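Local coordinates for peptide amidase (Stenotrophomonas maltophilia, PDB 1M22), which probably hydrolyses amide bonds as a peptide amidase of the amidase signature family, at residues P216-Q221 and L325-F330; T186-C192 and Y436-V441; A235-T239 and Y260-L266; A228-A232 and A477-E481. The contacts are given in a common frame with arbitrary orientation. Numbering follows the deposited sequence.

Interaction 1. Residues P216-Q221 and L325-F330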
loop_
_atom_site.group_PDB
_atom_site.type_symbol
_atom_site.label_atom_id
_atom_site.label_comp_id
_atom_site.label_asym_id
_atom_site.label_seq_id
_atom_site.Cartn_x
_atom_site.Cartn_y
_atom_site.Cartn_z
ATOM N N PRO A 216 -4.006 -1.823 13.582
ATOM C CA PRO A 216 -3.179 -0.624 13.484
ATOM C C PRO A 216 -1.751 -0.592 13.979
ATOM O O PRO A 216 -1.211 -1.552 14.526
ATOM C CB PRO A 216 -4.006 0.380 14.261
ATOM C CG PRO A 216 -4.403 -0.465 15.464
ATOM C CD PRO A 216 -4.799 -1.806 14.828
ATOM N N ILE A 217 -1.156 0.569 13.738
ATOM C CA ILE A 217 0.151 0.916 14.259
ATOM C C ILE A 217 -0.079 2.335 14.771
ATOM O O ILE A 217 -0.063 2.571 15.971
ATOM C CB ILE A 217 1.299 0.961 13.225
ATOM C CG1 ILE A 217 1.643 -0.449 12.739
ATOM C CG2 ILE A 217 2.542 1.567 13.892
ATOM C CD1 ILE A 217 2.785 -0.489 11.737
ATOM N N SER A 218 -0.373 3.262 13.862
ATOM C CA SER A 218 -0.560 4.671 14.212
ATOM C C SER A 218 -1.820 5.352 13.666
ATOM O O SER A 218 -2.029 5.407 12.453
ATOM C CB SER A 218 0.669 5.439 13.723
ATOM O OG SER A 218 0.466 6.837 13.718
ATOM N N PHE A 219 -2.657 5.900 14.539
ATOM C CA PHE A 219 -3.834 6.585 14.027
ATOM C C PHE A 219 -3.423 7.889 13.347
ATOM O O PHE A 219 -4.155 8.422 12.515
ATOM C CB PHE A 219 -4.869 6.834 15.136
ATOM C CG PHE A 219 -4.330 7.540 16.342
ATOM C CD1 PHE A 219 -4.012 8.891 16.297
ATOM C CD2 PHE A 219 -4.168 6.852 17.537
ATOM C CE1 PHE A 219 -3.540 9.548 17.436
ATOM C CE2 PHE A 219 -3.699 7.499 18.678
ATOM C CZ PHE A 219 -3.385 8.847 18.627
ATOM N N SER A 220 -2.241 8.398 13.676
ATOM C CA SER A 220 -1.761 9.626 13.059
ATOM C C SER A 220 -1.259 9.433 11.626
ATOM O O SER A 220 -1.401 10.336 10.796
ATOM C CB SER A 220 -0.627 10.238 13.891
ATOM O OG SER A 220 -1.104 10.729 15.135
ATOM N N GLN A 221 -0.698 8.262 11.325
ATOM C CA GLN A 221 -0.120 8.015 10.001
ATOM C C GLN A 221 -0.719 6.891 9.164
ATOM O O GLN A 221 -0.553 6.878 7.947
ATOM C CB GLN A 221 1.388 7.759 10.156
ATOM C CG GLN A 221 2.109 8.890 10.884
ATOM C CD GLN A 221 3.606 8.680 11.072
ATOM O OE1 GLN A 221 4.244 9.412 11.828
ATOM N NE2 GLN A 221 4.177 7.695 10.383
ATOM N N LEU A 325 5.976 8.692 18.707
ATOM C CA LEU A 325 4.533 8.645 18.512
ATOM C C LEU A 325 4.043 7.264 18.077
ATOM O O LEU A 325 2.965 6.836 18.480
ATOM C CB LEU A 325 4.088 9.733 17.519
ATOM C CG LEU A 325 4.314 9.569 16.018
ATOM C CD1 LEU A 325 3.146 8.801 15.406
ATOM C CD2 LEU A 325 4.418 10.943 15.376
ATOM N N LEU A 326 4.836 6.560 17.274
ATOM C CA LEU A 326 4.440 5.228 16.825
ATOM C C LEU A 326 4.345 4.239 17.988
ATOM O O LEU A 326 3.418 3.437 18.047
ATOM C CB LEU A 326 5.422 4.695 15.775
ATOM C CG LEU A 326 5.466 5.434 14.434
ATOM C CD1 LEU A 326 6.469 4.757 13.513
ATOM C CD2 LEU A 326 4.087 5.440 13.800
ATOM N N LEU A 327 5.303 4.296 18.909
ATOM C CA LEU A 327 5.291 3.396 20.056
ATOM C C LEU A 327 4.047 3.614 20.913
ATOM O O LEU A 327 3.364 2.661 21.278
ATOM C CB LEU A 327 6.554 3.598 20.901
ATOM C CG LEU A 327 7.869 3.130 20.272
ATOM C CD1 LEU A 327 9.045 3.666 21.073
ATOM C CD2 LEU A 327 7.901 1.610 20.218
ATOM N N TYR A 328 3.750 4.872 21.222
ATOM C CA TYR A 328 2.584 5.185 22.036
ATOM C C TYR A 328 1.274 4.826 21.345
ATOM O O TYR A 328 0.390 4.215 21.944
ATOM C CB TYR A 328 2.552 6.676 22.389
ATOM C CG TYR A 328 3.451 7.077 23.537
ATOM C CD1 TYR A 328 4.829 7.180 23.368
ATOM C CD2 TYR A 328 2.915 7.373 24.790
ATOM C CE1 TYR A 328 5.658 7.576 24.421
ATOM C CE2 TYR A 328 3.732 7.768 25.849
ATOM C CZ TYR A 328 5.099 7.868 25.656
ATOM O OH TYR A 328 5.912 8.270 26.693
ATOM N N GLU A 329 1.150 5.207 20.080
ATOM C CA GLU A 329 -0.076 4.935 19.352
ATOM C C GLU A 329 -0.281 3.454 19.062
ATOM O O GLU A 329 -1.417 2.988 18.997
ATOM C CB GLU A 329 -0.109 5.768 18.067
ATOM C CG GLU A 329 -0.169 7.267 18.358
ATOM C CD GLU A 329 -0.338 8.126 17.122
ATOM O OE1 GLU A 329 -0.547 7.568 16.020
ATOM O OE2 GLU A 329 -0.268 9.368 17.255
ATOM N N PHE A 330 0.807 2.707 18.903
ATOM C CA PHE A 330 0.691 1.277 18.639
ATOM C C PHE A 330 0.061 0.562 19.834
ATOM O O PHE A 330 -0.860 -0.233 19.670
ATOM C CB PHE A 330 2.063 0.666 18.333
ATOM C CG PHE A 330 2.037 -0.830 18.150
ATOM C CD1 PHE A 330 1.393 -1.407 17.057
ATOM C CD2 PHE A 330 2.645 -1.663 19.084
ATOM C CE1 PHE A 330 1.354 -2.793 16.900
ATOM C CE2 PHE A 330 2.614 -3.048 18.939
ATOM C CZ PHE A 330 1.967 -3.616 17.845
#
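Glu329 is the centre of this contact, with 99 Å² of its surface buried by residues 216-221. Its carboxylate meets the turn at three hydrogen bonds: Ser218 OG donates to Glu329 OE1 (2.6 Å), Ser220 N to Glu329 OE1 (3.0 Å, N-H...O angle 162°) and Ser220 OG to Glu329 OE2 (2.7 Å). OE2 is also hydrogen-bonded to the hydroxyl of Tyr385. Glu329 CG lies 3.9 Å from the centroid of the Phe219 ring, 28° off its normal, a CH-pi contact over the face. Ile217, with 75 Å² buried, points its CA-CB bond away from the helix yet still reaches it: Ile217 CG2 is 4.2 Å from Leu326 CD2, and Ile217 O makes a CA-H...O contact with Phe330 CA (3.1 Å). Ser218 OG also accepts from Gln221 N (3.0 Å), an ST motif. With the side chain of Ile217 about 6 Å from those of Ser165 and Ser189, and that of Phe219 about 3 Å from bound HEPES, this loop borders an amidase signature active site.

Interaction 2. Residues T186-C192 and Y436-V441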
loop_
_atom_site.group_PDB
_atom_site.type_symbol
_atom_site.label_atom_id
_atom_site.label_comp_id
_atom_site.label_asym_id
_atom_site.label_seq_id
_atom_site.Cartn_x
_atom_site.Cartn_y
_atom_site.Cartn_z
ATOM N N THR A 186 2.195 3.015 7.053
ATOM C CA THR A 186 2.406 3.773 8.275
ATOM C C THR A 186 3.603 4.656 7.902
ATOM O O THR A 186 3.592 5.862 8.124
ATOM C CB THR A 186 2.703 2.844 9.458
ATOM O OG1 THR A 186 1.549 2.024 9.700
ATOM C CG2 THR A 186 3.015 3.654 10.709
ATOM N N ASP A 187 4.630 4.043 7.318
ATOM C CA ASP A 187 5.790 4.780 6.819
ATOM C C ASP A 187 6.525 3.939 5.772
ATOM O O ASP A 187 7.426 3.158 6.095
ATOM C CB ASP A 187 6.765 5.186 7.931
ATOM C CG ASP A 187 7.797 6.202 7.442
ATOM O OD1 ASP A 187 8.152 6.167 6.245
ATOM O OD2 ASP A 187 8.260 7.041 8.243
ATOM N N GLY A 188 6.100 4.097 4.521
ATOM C CA GLY A 188 6.701 3.395 3.400
ATOM C C GLY A 188 6.076 2.071 2.991
ATOM O O GLY A 188 6.375 1.571 1.902
ATOM N N SER A 189 5.190 1.522 3.819
ATOM C CA SER A 189 4.597 0.210 3.545
ATOM C C SER A 189 3.754 -0.001 2.294
ATOM O O SER A 189 3.406 -1.142 1.981
ATOM C CB SER A 189 3.829 -0.285 4.767
ATOM O OG SER A 189 4.738 -0.743 5.758
ATOM N N ILE A 190 3.386 1.071 1.600
ATOM C CA ILE A 190 2.668 0.911 0.340
ATOM C C ILE A 190 3.611 1.283 -0.801
ATOM O O ILE A 190 3.881 0.468 -1.680
ATOM C CB ILE A 190 1.405 1.804 0.230
ATOM C CG1 ILE A 190 0.265 1.203 1.057
ATOM C CG2 ILE A 190 0.973 1.929 -1.241
ATOM C CD1 ILE A 190 -0.962 2.086 1.142
ATOM N N VAL A 191 4.152 2.496 -0.768
ATOM C CA VAL A 191 5.002 2.936 -1.867
ATOM C C VAL A 191 6.317 2.195 -2.049
ATOM O O VAL A 191 6.761 2.010 -3.179
ATOM C CB VAL A 191 5.267 4.470 -1.809
ATOM C CG1 VAL A 191 3.948 5.218 -1.942
ATOM C CG2 VAL A 191 5.971 4.850 -0.515
ATOM N N CYS A 192 6.933 1.751 -0.959
ATOM C CA CYS A 192 8.199 1.040 -1.099
ATOM C C CYS A 192 8.017 -0.323 -1.767
ATOM O O CYS A 192 8.680 -0.614 -2.764
ATOM C CB CYS A 192 8.885 0.880 0.257
ATOM S SG CYS A 192 10.679 0.784 0.119
ATOM N N TYR A 436 9.955 9.423 0.914
ATOM C CA TYR A 436 8.561 9.074 1.192
ATOM C C TYR A 436 8.128 9.200 2.652
ATOM O O TYR A 436 6.934 9.298 2.939
ATOM C CB TYR A 436 8.246 7.662 0.676
ATOM C CG TYR A 436 9.092 6.564 1.278
ATOM C CD1 TYR A 436 8.904 6.150 2.597
ATOM C CD2 TYR A 436 10.093 5.944 0.530
ATOM C CE1 TYR A 436 9.694 5.148 3.157
ATOM C CE2 TYR A 436 10.887 4.943 1.079
ATOM C CZ TYR A 436 10.683 4.551 2.392
ATOM O OH TYR A 436 11.478 3.571 2.942
ATOM N N SER A 437 9.083 9.204 3.574
ATOM C CA SER A 437 8.743 9.327 4.984
ATOM C C SER A 437 8.046 10.655 5.267
ATOM O O SER A 437 7.203 10.744 6.158
ATOM C CB SER A 437 9.999 9.218 5.850
ATOM O OG SER A 437 9.678 9.350 7.227
ATOM N N ALA A 438 8.398 11.689 4.509
ATOM C CA ALA A 438 7.792 13.001 4.703
ATOM C C ALA A 438 6.276 12.927 4.532
ATOM O O ALA A 438 5.524 13.443 5.356
ATOM C CB ALA A 438 8.383 14.008 3.722
ATOM N N ALA A 439 5.823 12.285 3.460
ATOM C CA ALA A 439 4.391 12.171 3.225
ATOM C C ALA A 439 3.727 11.309 4.296
ATOM O O ALA A 439 2.641 11.627 4.779
ATOM C CB ALA A 439 4.130 11.585 1.839
ATOM N N ALA A 440 4.381 10.217 4.670
ATOM C CA ALA A 440 3.827 9.335 5.687
ATOM C C ALA A 440 3.643 10.048 7.028
ATOM O O ALA A 440 2.586 9.954 7.652
ATOM C CB ALA A 440 4.727 8.109 5.861
ATOM N N VAL A 441 4.671 10.767 7.462
ATOM C CA VAL A 441 4.616 11.465 8.740
ATOM C C VAL A 441 3.677 12.673 8.712
ATOM O O VAL A 441 3.014 12.976 9.704
ATOM C CB VAL A 441 6.041 11.878 9.171
ATOM C CG1 VAL A 441 6.002 12.680 10.463
ATOM C CG2 VAL A 441 6.890 10.620 9.355
#
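Thr186, just past strand 180-185, turns its side chain away from helix 436-442, its hydroxyl hydrogen-bonded to Asp222, but its carbonyl faces the helix: Thr186 O is 3.4 Å from Ala440 CB. Asp187 follows, with its CA 5.1 Å from that of Ala440, the closest CA pair of the two segments. Asp187 CA lies 3.6 Å from Ala440 CB, so the small methyl permits this closeness, and Asp187 OD2 accepts a hydrogen bond from Ser437 OG (2.9 Å), the one hydrogen bond between the segments; Trp318 also hydrogen-bonds to that hydroxyl. At Gly188, CA is 3.5 Å from Tyr436 CE1. A CB here would clash with that ring atom, and the phi/psi of 93/-12° would jam it against the preceding carbonyl as well. Ser189 directs its side chain away from the helix, and its OG is hydrogen-bonded to Ser165 OG. Beyond it the chain enters helix 191-196, where Val191 CG2 packs on Tyr436 CB (3.8 Å) and Cys192 SG sits obliquely 5.1 Å from the Tyr436 ring centroid, a sulfur-aromatic contact. Helix 436-442 thus packs against the backbone around the nucleophile Ser189, which with Ser165 and Lys86 makes up the Ser-Ser-Lys catalytic triad of amidase signature enzymes.

Interaction 3. Residues A235-T239 and Y260-L266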
loop_
_atom_site.group_PDB
_atom_site.type_symbol
_atom_site.label_atom_id
_atom_site.label_comp_id
_atom_site.label_asym_id
_atom_site.label_seq_id
_atom_site.Cartn_x
_atom_site.Cartn_y
_atom_site.Cartn_z
ATOM N N ALA A 235 -6.777 4.430 -9.400
ATOM C CA ALA A 235 -7.802 5.464 -9.291
ATOM C C ALA A 235 -9.186 4.846 -9.128
ATOM O O ALA A 235 -10.015 5.356 -8.374
ATOM C CB ALA A 235 -7.768 6.374 -10.521
ATOM N N ALA A 236 -9.436 3.744 -9.828
ATOM C CA ALA A 236 -10.723 3.066 -9.727
ATOM C C ALA A 236 -10.922 2.537 -8.309
ATOM O O ALA A 236 -12.001 2.658 -7.731
ATOM C CB ALA A 236 -10.793 1.921 -10.728
ATOM N N VAL A 237 -9.873 1.951 -7.743
ATOM C CA VAL A 237 -9.966 1.427 -6.389
ATOM C C VAL A 237 -10.165 2.547 -5.368
ATOM O O VAL A 237 -10.995 2.427 -4.464
ATOM C CB VAL A 237 -8.709 0.607 -6.026
ATOM C CG1 VAL A 237 -8.757 0.197 -4.566
ATOM C CG2 VAL A 237 -8.633 -0.635 -6.903
ATOM N N LEU A 238 -9.422 3.642 -5.515
ATOM C CA LEU A 238 -9.548 4.759 -4.582
ATOM C C LEU A 238 -10.974 5.302 -4.595
ATOM O O LEU A 238 -11.530 5.647 -3.553
ATOM C CB LEU A 238 -8.562 5.881 -4.936
ATOM C CG LEU A 238 -8.426 6.981 -3.873
ATOM C CD1 LEU A 238 -7.804 6.395 -2.610
ATOM C CD2 LEU A 238 -7.568 8.117 -4.399
ATOM N N THR A 239 -11.570 5.366 -5.781
ATOM C CA THR A 239 -12.932 5.862 -5.920
ATOM C C THR A 239 -13.908 5.034 -5.083
ATOM O O THR A 239 -14.850 5.566 -4.498
ATOM C CB THR A 239 -13.373 5.829 -7.401
ATOM O OG1 THR A 239 -12.532 6.701 -8.171
ATOM C CG2 THR A 239 -14.824 6.276 -7.544
ATOM N N TYR A 260 -16.575 11.576 -5.333
ATOM C CA TYR A 260 -15.606 11.897 -6.371
ATOM C C TYR A 260 -15.097 10.712 -7.181
ATOM O O TYR A 260 -14.646 9.708 -6.629
ATOM C CB TYR A 260 -14.414 12.612 -5.737
ATOM C CG TYR A 260 -13.563 13.384 -6.715
ATOM C CD1 TYR A 260 -13.953 14.646 -7.161
ATOM C CD2 TYR A 260 -12.363 12.858 -7.190
ATOM C CE1 TYR A 260 -13.167 15.368 -8.053
ATOM C CE2 TYR A 260 -11.570 13.571 -8.083
ATOM C CZ TYR A 260 -11.975 14.825 -8.509
ATOM O OH TYR A 260 -11.185 15.540 -9.378
ATOM N N ASP A 261 -15.161 10.850 -8.500
ATOM C CA ASP A 261 -14.687 9.817 -9.410
ATOM C C ASP A 261 -13.251 10.168 -9.796
ATOM O O ASP A 261 -13.018 11.026 -10.650
ATOM C CB ASP A 261 -15.582 9.770 -10.654
ATOM C CG ASP A 261 -15.087 8.787 -11.697
ATOM O OD1 ASP A 261 -14.214 7.955 -11.373
ATOM O OD2 ASP A 261 -15.581 8.843 -12.843
ATOM N N TYR A 262 -12.289 9.506 -9.161
ATOM C CA TYR A 262 -10.890 9.785 -9.446
ATOM C C TYR A 262 -10.469 9.393 -10.859
ATOM O O TYR A 262 -9.445 9.863 -11.346
ATOM C CB TYR A 262 -9.993 9.100 -8.409
ATOM C CG TYR A 262 -10.119 9.700 -7.025
ATOM C CD1 TYR A 262 -9.444 10.878 -6.686
ATOM C CD2 TYR A 262 -10.940 9.110 -6.065
ATOM C CE1 TYR A 262 -9.588 11.451 -5.422
ATOM C CE2 TYR A 262 -11.093 9.678 -4.806
ATOM C CZ TYR A 262 -10.417 10.846 -4.490
ATOM O OH TYR A 262 -10.582 11.409 -3.241
ATOM N N THR A 263 -11.253 8.550 -11.528
ATOM C CA THR A 263 -10.893 8.166 -12.893
ATOM C C THR A 263 -11.103 9.338 -13.852
ATOM O O THR A 263 -10.605 9.325 -14.976
ATOM C CB THR A 263 -11.692 6.935 -13.399
ATOM O OG1 THR A 263 -13.073 7.277 -13.569
ATOM C CG2 THR A 263 -11.567 5.784 -12.411
ATOM N N ALA A 264 -11.835 10.353 -13.401
ATOM C CA ALA A 264 -12.065 11.542 -14.215
ATOM C C ALA A 264 -10.767 12.348 -14.299
ATOM O O ALA A 264 -10.611 13.206 -15.167
ATOM C CB ALA A 264 -13.171 12.399 -13.601
ATOM N N ARG A 265 -9.837 12.063 -13.391
ATOM C CA ARG A 265 -8.556 12.761 -13.350
ATOM C C ARG A 265 -7.475 12.077 -14.184
ATOM O O ARG A 265 -6.311 12.483 -14.156
ATOM C CB ARG A 265 -8.085 12.897 -11.896
ATOM C CG ARG A 265 -8.947 13.822 -11.036
ATOM C CD ARG A 265 -8.627 15.295 -11.285
ATOM N NE ARG A 265 -9.013 15.747 -12.620
ATOM C CZ ARG A 265 -10.270 15.883 -13.032
ATOM N NH1 ARG A 265 -11.275 15.601 -12.213
ATOM N NH2 ARG A 265 -10.523 16.306 -14.263
ATOM N N LEU A 266 -7.853 11.036 -14.922
ATOM C CA LEU A 266 -6.901 10.332 -15.776
ATOM C C LEU A 266 -6.769 11.149 -17.064
ATOM O O LEU A 266 -7.270 10.774 -18.129
ATOM C CB LEU A 266 -7.399 8.912 -16.060
ATOM C CG LEU A 266 -7.577 8.052 -14.799
ATOM C CD1 LEU A 266 -8.221 6.728 -15.171
ATOM C CD2 LEU A 266 -6.232 7.828 -14.111
#
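Two hydrogen bonds converge on one hydroxyl. Thr239 OG1 donates to Ala235 O (2.9 Å), one turn earlier in its own helix, and accepts from Tyr262 N (3.0 Å, N-H...O angle 142°), so the hydroxyl relays between helix and loop. Within 260-266, Asp261 OD1 accepts from Thr263 N (3.0 Å), forming an Asx turn, and from Thr263 OG1 (2.6 Å); this turn leads into the 3-10 segment 262-265. The loop belongs to the connection from helix 231-241 to strand 275-279 of the mixed central sheet, and here it folds back on the helix it has left. Helix 231-241 meets strand 180-185 through Val237, whereas Ala235, Leu238 and Thr239 meet the loop. The apolar part centres on Tyr262: Leu238 CD2 stands 3.7 Å from the centroid of the Tyr262 ring, only 4° off its normal, a nearly axial CH-pi contact. Ala235 CB packs against Tyr262 CB (4.1 Å) and Leu266 CD2 (4.2 Å), while Thr263 CG2 lies 3.9 Å from Ala236 CA.

Interaction 4. Residues A228-A232 and A477-E481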
loop_
_atom_site.group_PDB
_atom_site.type_symbol
_atom_site.label_atom_id
_atom_site.label_comp_id
_atom_site.label_asym_id
_atom_site.label_seq_id
_atom_site.Cartn_x
_atom_site.Cartn_y
_atom_site.Cartn_z
ATOM N N ALA A 228 -1.759 -1.401 -7.721
ATOM C CA ALA A 228 -2.203 -1.846 -9.031
ATOM C C ALA A 228 -1.090 -1.728 -10.047
ATOM O O ALA A 228 -0.067 -1.103 -9.791
ATOM C CB ALA A 228 -3.389 -0.993 -9.468
ATOM N N ARG A 229 -1.296 -2.316 -11.219
ATOM C CA ARG A 229 -0.279 -2.254 -12.254
ATOM C C ARG A 229 -0.320 -0.934 -13.012
ATOM O O ARG A 229 0.653 -0.566 -13.673
ATOM C CB ARG A 229 -0.449 -3.424 -13.225
ATOM C CG ARG A 229 -0.121 -4.778 -12.609
ATOM C CD ARG A 229 -0.474 -5.912 -13.560
ATOM N NE ARG A 229 -1.907 -5.949 -13.838
ATOM C CZ ARG A 229 -2.817 -6.493 -13.035
ATOM N NH1 ARG A 229 -2.452 -7.068 -11.895
ATOM N NH2 ARG A 229 -4.100 -6.445 -13.366
ATOM N N SER A 230 -1.435 -0.216 -12.900
ATOM C CA SER A 230 -1.592 1.058 -13.597
ATOM C C SER A 230 -2.247 2.111 -12.717
ATOM O O SER A 230 -2.945 1.792 -11.754
ATOM C CB SER A 230 -2.450 0.870 -14.848
ATOM O OG SER A 230 -3.799 0.611 -14.488
ATOM N N VAL A 231 -2.021 3.372 -13.066
ATOM C CA VAL A 231 -2.607 4.482 -12.331
ATOM C C VAL A 231 -4.130 4.460 -12.464
ATOM O O VAL A 231 -4.837 4.755 -11.504
ATOM C CB VAL A 231 -2.045 5.833 -12.835
ATOM C CG1 VAL A 231 -2.757 6.993 -12.141
ATOM C CG2 VAL A 231 -0.542 5.900 -12.573
ATOM N N ALA A 232 -4.635 4.102 -13.642
ATOM C CA ALA A 232 -6.079 4.044 -13.848
ATOM C C ALA A 232 -6.726 3.035 -12.898
ATOM O O ALA A 232 -7.790 3.290 -12.338
ATOM C CB ALA A 232 -6.384 3.673 -15.295
ATOM N N ALA A 477 0.628 11.804 -12.312
ATOM C CA ALA A 477 1.171 10.455 -12.389
ATOM C C ALA A 477 0.677 9.741 -13.646
ATOM O O ALA A 477 1.436 9.041 -14.312
ATOM C CB ALA A 477 0.780 9.668 -11.143
ATOM N N TYR A 478 -0.599 9.918 -13.970
ATOM C CA TYR A 478 -1.165 9.292 -15.157
ATOM C C TYR A 478 -0.501 9.843 -16.419
ATOM O O TYR A 478 -0.131 9.088 -17.317
ATOM C CB TYR A 478 -2.670 9.545 -15.220
ATOM C CG TYR A 478 -3.346 8.921 -16.418
ATOM C CD1 TYR A 478 -3.570 7.545 -16.481
ATOM C CD2 TYR A 478 -3.760 9.706 -17.494
ATOM C CE1 TYR A 478 -4.191 6.966 -17.585
ATOM C CE2 TYR A 478 -4.382 9.136 -18.605
ATOM C CZ TYR A 478 -4.594 7.767 -18.642
ATOM O OH TYR A 478 -5.211 7.190 -19.730
ATOM N N ALA A 479 -0.354 11.162 -16.486
ATOM C CA ALA A 479 0.268 11.793 -17.649
ATOM C C ALA A 479 1.692 11.278 -17.842
ATOM O O ALA A 479 2.133 11.047 -18.967
ATOM C CB ALA A 479 0.271 13.306 -17.481
ATOM N N TYR A 480 2.417 11.104 -16.741
ATOM C CA TYR A 480 3.781 10.595 -16.815
ATOM C C TYR A 480 3.774 9.142 -17.292
ATOM O O TYR A 480 4.531 8.758 -18.185
ATOM C CB TYR A 480 4.460 10.662 -15.443
ATOM C CG TYR A 480 5.738 9.856 -15.389
ATOM C CD1 TYR A 480 6.901 10.307 -16.012
ATOM C CD2 TYR A 480 5.757 8.594 -14.797
ATOM C CE1 TYR A 480 8.049 9.515 -16.055
ATOM C CE2 TYR A 480 6.895 7.797 -14.836
ATOM C CZ TYR A 480 8.033 8.260 -15.466
ATOM O OH TYR A 480 9.143 7.449 -15.532
ATOM N N GLU A 481 2.907 8.341 -16.686
ATOM C CA GLU A 481 2.794 6.932 -17.017
ATOM C C GLU A 481 2.438 6.689 -18.479
ATOM O O GLU A 481 3.005 5.810 -19.132
ATOM C CB GLU A 481 1.732 6.290 -16.128
ATOM C CG GLU A 481 1.490 4.823 -16.406
ATOM C CD GLU A 481 0.149 4.362 -15.873
ATOM O OE1 GLU A 481 -0.877 4.949 -16.277
ATOM O OE2 GLU A 481 0.120 3.423 -15.055
HETATM O O HOH W 1 2.182 1.761 -14.412
HETATM O O HOH W 2 -3.240 3.981 -16.111
#
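The first turn of helix 231-241 is met here by the carboxylate of Glu481 on helix 470-484, at a helix N-terminus that follows strand 223-228 of the central sheet after two residues. Ser230 holds the N-cap position; with chi1 at 70° (p), its OG accepts from the backbone N of Asp233, and it is also hydrogen-bonded to Asp12. Glu481 comes to the same helix end from helix 470-484. Its chi1 and chi2 are both t (178° and -160°), so the side chain extends from its helix until Glu481 OE2 accepts from Val231 N (2.9 Å, N-H...O angle 158°). Arg229, in contrast, sends its guanidinium away from helix 470-484 to the carbonyls of Val173 and Ala178. Val231, with 82 Å² buried, adopts the t rotamer (chi1 175°), which spreads its two methyls over different residues: Val231 CG1 is 4.0 Å from Tyr478 CB and Val231 CG2 is 4.2 Å from Ala477 CB. The t rotamer of Tyr478 (chi1 -180°) sets Val231 CB at the ring edge, near its plane. Two waters extend the reach of the carboxylate: water 1 donates to Arg229 O (2.9 Å) and Glu481 OE2 (2.7 Å), while water 2 accepts from Ala232 N (2.8 Å) and donates to Glu481 OE1 (2.6 Å).

Interactions 1, 2 and 4 are buried and interaction 3 only partly so; the centre of interaction 2 lies nearest the centre of the chain, about 9 Å away, against 15 to 17 Å for the others. Interactions 1 and 2 adjoin at the active site, interaction 2 holding Ser189 itself, and Gln221 NE2 probably hydrogen-bonds to Thr186 O (3.0 Å). Interactions 3 and 4 share helix 231-241 away from that site and touch through Leu266, whose CD1 is 3.6 Å from Ala232 CB. Acidic side chains receive direct hydrogen bonds across interactions 1, 2 and 4, from hydroxyls or backbone NH groups, with bridging waters added in interaction 4; in interaction 3 a threonine hydroxyl is the acceptor.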